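Local coordinates for Protein/nucleic acid deglycase 2 (Escherichia coli, PDB 1OI4) that repairs methylglyoxal- and glyoxal-glycated proteins and nucleotides, releasing lactate or glycolate, respectively, from the protein adducts, at residues I132-A144 against N154-K168. Residues are numbered along the deposited sequence; the frame is centred on the assembly and turned at random.
Sequences ISADVIRGRKLTA and NAGAEFYDQEVVVDK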
loop_
_atom_site.group_PDB
_atom_site.type_symbol
_atom_site.label_atom_id
_atom_site.label_comp_id
_atom_site.label_asym_id
_atom_site.label_seq_id
_atom_site.Cartn_x
_atom_site.Cartn_y
_atom_site.Cartn_z
ATOM N N ILE A 132 -3.748 -5.690 8.870
ATOM C CA ILE A 132 -4.472 -4.501 9.313
ATOM C C ILE A 132 -5.924 -4.629 8.857
ATOM O O ILE A 132 -6.848 -4.482 9.653
ATOM C CB ILE A 132 -3.887 -3.207 8.699
ATOM C CG1 ILE A 132 -2.558 -2.859 9.371
ATOM C CG2 ILE A 132 -4.879 -2.056 8.850
ATOM C CD1 ILE A 132 -1.880 -1.629 8.781
ATOM N N SER A 133 -6.112 -4.920 7.573
ATOM C CA SER A 133 -7.449 -5.052 7.007
ATOM C C SER A 133 -8.277 -6.138 7.698
ATOM O O SER A 133 -9.498 -6.001 7.849
ATOM C CB SER A 133 -7.357 -5.338 5.508
ATOM O OG SER A 133 -6.754 -4.252 4.823
ATOM N N ALA A 134 -7.621 -7.221 8.106
ATOM C CA ALA A 134 -8.316 -8.303 8.790
ATOM C C ALA A 134 -8.601 -7.854 10.225
ATOM O O ALA A 134 -9.408 -8.461 10.930
ATOM C CB ALA A 134 -7.455 -9.566 8.786
ATOM N N ASP A 135 -7.921 -6.782 10.633
ATOM C CA ASP A 135 -8.044 -6.190 11.962
ATOM C C ASP A 135 -7.783 -7.211 13.066
ATOM O O ASP A 135 -8.604 -7.402 13.962
ATOM C CB ASP A 135 -9.427 -5.554 12.125
ATOM C CG ASP A 135 -9.529 -4.693 13.373
ATOM O OD1 ASP A 135 -8.550 -3.992 13.700
ATOM O OD2 ASP A 135 -10.593 -4.707 14.021
ATOM N N VAL A 136 -6.621 -7.850 12.998
ATOM C CA VAL A 136 -6.233 -8.861 13.972
ATOM C C VAL A 136 -4.882 -8.595 14.617
ATOM O O VAL A 136 -4.219 -9.534 15.046
ATOM C CB VAL A 136 -6.152 -10.254 13.326
ATOM C CG1 VAL A 136 -7.535 -10.712 12.898
ATOM C CG2 VAL A 136 -5.198 -10.210 12.132
ATOM N N ILE A 137 -4.469 -7.336 14.704
ATOM C CA ILE A 137 -3.170 -7.055 15.301
ATOM C C ILE A 137 -3.199 -6.115 16.499
ATOM O O ILE A 137 -2.152 -5.787 17.059
ATOM C CB ILE A 137 -2.180 -6.493 14.247
ATOM C CG1 ILE A 137 -2.686 -5.156 13.697
ATOM C CG2 ILE A 137 -1.997 -7.503 13.120
ATOM C CD1 ILE A 137 -1.737 -4.503 12.702
ATOM N N ARG A 138 -4.388 -5.684 16.906
ATOM C CA ARG A 138 -4.479 -4.787 18.048
ATOM C C ARG A 138 -3.873 -5.481 19.263
ATOM O O ARG A 138 -4.271 -6.590 19.616
ATOM C CB ARG A 138 -5.938 -4.410 18.316
ATOM C CG ARG A 138 -6.130 -3.388 19.429
ATOM C CD ARG A 138 -7.523 -2.770 19.342
ATOM N NE ARG A 138 -7.704 -2.009 18.103
ATOM C CZ ARG A 138 -7.270 -0.765 17.913
ATOM N NH1 ARG A 138 -6.627 -0.124 18.883
ATOM N NH2 ARG A 138 -7.479 -0.160 16.751
ATOM N N GLY A 139 -2.887 -4.832 19.876
ATOM C CA GLY A 139 -2.234 -5.401 21.045
ATOM C C GLY A 139 -1.109 -6.380 20.739
ATOM O O GLY A 139 -0.429 -6.849 21.654
ATOM N N ARG A 140 -0.900 -6.689 19.461
ATOM C CA ARG A 140 0.150 -7.626 19.077
ATOM C C ARG A 140 1.426 -6.934 18.607
ATOM O O ARG A 140 1.394 -5.815 18.082
ATOM C CB ARG A 140 -0.369 -8.578 17.996
ATOM C CG ARG A 140 -1.665 -9.269 18.403
ATOM C CD ARG A 140 -1.965 -10.490 17.557
ATOM N NE ARG A 140 -0.945 -11.522 17.719
ATOM C CZ ARG A 140 -1.098 -12.784 17.330
ATOM N NH1 ARG A 140 -2.233 -13.171 16.762
ATOM N NH2 ARG A 140 -0.114 -13.652 17.496
ATOM N N LYS A 141 2.553 -7.615 18.793
ATOM C CA LYS A 141 3.849 -7.063 18.423
ATOM C C LYS A 141 4.277 -7.400 17.003
ATOM O O LYS A 141 4.225 -8.550 16.582
ATOM C CB LYS A 141 4.925 -7.559 19.392
ATOM C CG LYS A 141 4.601 -7.336 20.863
ATOM C CD LYS A 141 5.709 -7.869 21.750
ATOM C CE LYS A 141 5.359 -7.709 23.220
ATOM N NZ LYS A 141 6.445 -8.213 24.107
ATOM N N LEU A 142 4.711 -6.385 16.270
ATOM C CA LEU A 142 5.179 -6.592 14.912
ATOM C C LEU A 142 5.905 -5.376 14.368
ATOM O O LEU A 142 5.968 -4.325 15.012
ATOM C CB LEU A 142 4.013 -6.965 13.990
ATOM C CG LEU A 142 2.723 -6.152 14.053
ATOM C CD1 LEU A 142 3.024 -4.690 13.803
ATOM C CD2 LEU A 142 1.743 -6.686 13.022
ATOM N N THR A 143 6.468 -5.536 13.181
ATOM C CA THR A 143 7.169 -4.453 12.526
ATOM C C THR A 143 6.639 -4.389 11.101
ATOM O O THR A 143 5.783 -5.194 10.723
ATOM C CB THR A 143 8.693 -4.694 12.516
ATOM O OG1 THR A 143 9.360 -3.483 12.147
ATOM C CG2 THR A 143 9.061 -5.796 11.529
ATOM N N ALA A 144 7.142 -3.439 10.321
ATOM C CA ALA A 144 6.714 -3.268 8.935
ATOM C C ALA A 144 7.534 -2.170 8.272
ATOM O O ALA A 144 8.332 -1.508 8.927
ATOM C CB ALA A 144 5.222 -2.909 8.881
ATOM N N ASN A 154 -1.995 2.729 14.221
ATOM C CA ASN A 154 -3.395 3.130 14.260
ATOM C C ASN A 154 -4.283 1.897 14.404
ATOM O O ASN A 154 -5.421 1.992 14.856
ATOM C CB ASN A 154 -3.767 3.902 12.986
ATOM C CG ASN A 154 -3.364 5.378 13.050
ATOM O OD1 ASN A 154 -3.410 6.092 12.046
ATOM N ND2 ASN A 154 -2.977 5.835 14.237
ATOM N N ALA A 155 -3.751 0.741 14.020
ATOM C CA ALA A 155 -4.491 -0.514 14.103
ATOM C C ALA A 155 -4.360 -1.145 15.492
ATOM O O ALA A 155 -4.803 -2.271 15.717
ATOM C CB ALA A 155 -3.995 -1.491 13.022
ATOM N N GLY A 156 -3.738 -0.413 16.413
ATOM C CA GLY A 156 -3.570 -0.893 17.774
ATOM C C GLY A 156 -2.384 -1.807 18.040
ATOM O O GLY A 156 -2.233 -2.304 19.156
ATOM N N ALA A 157 -1.540 -2.038 17.040
ATOM C CA ALA A 157 -0.390 -2.915 17.237
ATOM C C ALA A 157 0.761 -2.188 17.920
ATOM O O ALA A 157 0.869 -0.969 17.832
ATOM C CB ALA A 157 0.076 -3.477 15.902
ATOM N N GLU A 158 1.614 -2.943 18.605
ATOM C CA GLU A 158 2.776 -2.358 19.267
ATOM C C GLU A 158 3.940 -2.503 18.295
ATOM O O GLU A 158 4.436 -3.606 18.050
ATOM C CB GLU A 158 3.086 -3.074 20.583
ATOM C CG GLU A 158 4.248 -2.443 21.340
ATOM C CD GLU A 158 4.497 -3.083 22.694
ATOM O OE1 GLU A 158 4.572 -4.328 22.759
ATOM O OE2 GLU A 158 4.627 -2.338 23.692
ATOM N N PHE A 159 4.365 -1.379 17.735
ATOM C CA PHE A 159 5.437 -1.369 16.754
ATOM C C PHE A 159 6.845 -1.467 17.318
ATOM O O PHE A 159 7.167 -0.845 18.323
ATOM C CB PHE A 159 5.347 -0.100 15.904
ATOM C CG PHE A 159 6.451 0.028 14.895
ATOM C CD1 PHE A 159 6.377 -0.633 13.674
ATOM C CD2 PHE A 159 7.582 0.790 15.176
ATOM C CE1 PHE A 159 7.418 -0.538 12.744
ATOM C CE2 PHE A 159 8.629 0.891 14.258
ATOM C CZ PHE A 159 8.544 0.224 13.038
ATOM N N TYR A 160 7.683 -2.243 16.641
ATOM C CA TYR A 160 9.083 -2.397 17.019
ATOM C C TYR A 160 9.917 -2.246 15.753
ATOM O O TYR A 160 9.576 -2.806 14.715
ATOM C CB TYR A 160 9.351 -3.778 17.633
ATOM C CG TYR A 160 8.773 -3.960 19.017
ATOM C CD1 TYR A 160 7.415 -4.209 19.203
ATOM C CD2 TYR A 160 9.585 -3.854 20.148
ATOM C CE1 TYR A 160 6.875 -4.348 20.487
ATOM C CE2 TYR A 160 9.056 -3.988 21.437
ATOM C CZ TYR A 160 7.703 -4.235 21.597
ATOM O OH TYR A 160 7.180 -4.359 22.869
ATOM N N ASP A 161 10.999 -1.479 15.834
ATOM C CA ASP A 161 11.875 -1.292 14.683
ATOM C C ASP A 161 12.989 -2.324 14.794
ATOM O O ASP A 161 14.042 -2.052 15.375
ATOM C CB ASP A 161 12.453 0.128 14.673
ATOM C CG ASP A 161 13.497 0.332 13.579
ATOM O OD1 ASP A 161 13.357 -0.261 12.487
ATOM O OD2 ASP A 161 14.456 1.091 13.810
ATOM N N GLN A 162 12.735 -3.513 14.246
ATOM C CA GLN A 162 13.689 -4.622 14.282
ATOM C C GLN A 162 13.635 -5.399 12.968
ATOM O O GLN A 162 12.628 -5.359 12.261
ATOM C CB GLN A 162 13.341 -5.583 15.418
ATOM C CG GLN A 162 13.117 -4.932 16.754
ATOM C CD GLN A 162 12.644 -5.916 17.808
ATOM O OE1 GLN A 162 12.363 -5.531 18.940
ATOM N NE2 GLN A 162 12.553 -7.194 17.440
ATOM N N GLU A 163 14.704 -6.119 12.646
ATOM C CA GLU A 163 14.721 -6.892 11.407
ATOM C C GLU A 163 13.602 -7.933 11.368
ATOM O O GLU A 163 13.090 -8.254 10.296
ATOM C CB GLU A 163 16.087 -7.552 11.189
ATOM C CG GLU A 163 16.760 -8.064 12.433
ATOM C CD GLU A 163 18.026 -8.829 12.118
ATOM O OE1 GLU A 163 18.728 -8.457 11.153
ATOM O OE2 GLU A 163 18.324 -9.796 12.843
ATOM N N VAL A 164 13.227 -8.453 12.535
ATOM C CA VAL A 164 12.137 -9.421 12.631
ATOM C C VAL A 164 11.483 -9.371 14.003
ATOM O O VAL A 164 12.154 -9.167 15.014
ATOM C CB VAL A 164 12.590 -10.891 12.403
ATOM C CG1 VAL A 164 13.164 -11.047 11.020
ATOM C CG2 VAL A 164 13.594 -11.315 13.477
ATOM N N VAL A 165 10.165 -9.552 14.018
ATOM C CA VAL A 165 9.389 -9.571 15.250
ATOM C C VAL A 165 8.500 -10.813 15.222
ATOM O O VAL A 165 7.799 -11.064 14.238
ATOM C CB VAL A 165 8.482 -8.323 15.379
ATOM C CG1 VAL A 165 7.637 -8.429 16.639
ATOM C CG2 VAL A 165 9.329 -7.060 15.419
ATOM N N VAL A 166 8.540 -11.595 16.296
ATOM C CA VAL A 166 7.728 -12.802 16.398
ATOM C C VAL A 166 6.766 -12.652 17.579
ATOM O O VAL A 166 7.195 -12.565 18.727
ATOM C CB VAL A 166 8.615 -14.053 16.617
ATOM C CG1 VAL A 166 7.752 -15.302 16.690
ATOM C CG2 VAL A 166 9.635 -14.170 15.490
ATOM N N ASP A 167 5.470 -12.616 17.291
ATOM C CA ASP A 167 4.464 -12.465 18.335
ATOM C C ASP A 167 3.817 -13.800 18.685
ATOM O O ASP A 167 3.242 -14.467 17.823
ATOM C CB ASP A 167 3.379 -11.484 17.885
ATOM C CG ASP A 167 2.407 -11.134 19.001
ATOM O OD1 ASP A 167 2.711 -10.222 19.800
ATOM O OD2 ASP A 167 1.341 -11.781 19.087
ATOM N N LYS A 168 3.912 -14.179 19.957
ATOM C CA LYS A 168 3.333 -15.425 20.455
ATOM C C LYS A 168 3.676 -16.618 19.584
ATOM O O LYS A 168 2.845 -17.502 19.384
ATOM C CB LYS A 168 1.812 -15.311 20.539
ATOM C CG LYS A 168 1.314 -14.144 21.361
ATOM C CD LYS A 168 -0.202 -14.166 21.477
ATOM C CE LYS A 168 -0.720 -12.857 22.047
ATOM N NZ LYS A 168 -0.413 -11.711 21.141
HETATM O O HOH W 1 -5.948 -4.680 14.521
HETATM O O HOH W 2 -6.249 2.557 18.014
HETATM O O HOH W 3 5.165 -9.957 14.407
#
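The Arg-138 guanidinium lies with one face over the 155-156 peptide, Gly-156 CA 3.3 Å from NH1, while a water at its edge accepts from NH1. At Gly-156 the positive phi (84°) ends helix 149-154 in a Schellman motif. The Arg-140 guanidinium meets Asp-167 edge-on: NE (2.7 Å) and NH2 (2.9 Å) both grip OD2 close to the guanidinium plane, yet the carboxylate is turned 58° from it. At the Tyr-160 ring edge lies Glu-158 OE1, bonded to OH. Lys-168 NZ also binds Asp-167 OD2, on its syn lone pair, while OD1 accepts Lys-141 N (2.8 Å). With alanine at Asp-167 the charges of Arg-140 and Lys-168, NE and NZ 3.5 Å apart, would probably lack their shared counter-ion, and Lys-141 N its acceptor. Lys-141, extended beyond CG, runs beside Glu-158, Lys-141 CG 3.8 Å from Tyr-160 CE1. The Thr-143 torsion (chi1 -167°) turns OG1 to Tyr-160 O, met at 2.7 Å nearly in line with the carbonyl, and CG2 to Gln-162 O and Val-165. Bonds Glu-158 N to Arg-140 O, Tyr-160 N to Leu-142 O and, weakly, Leu-142 N to Glu-158 O show strands 141-142 and 158-159 pairing in parallel, joined through helix 149-154: a beta-alpha-beta unit beside the main sheet of this DJ-1/PfpI fold.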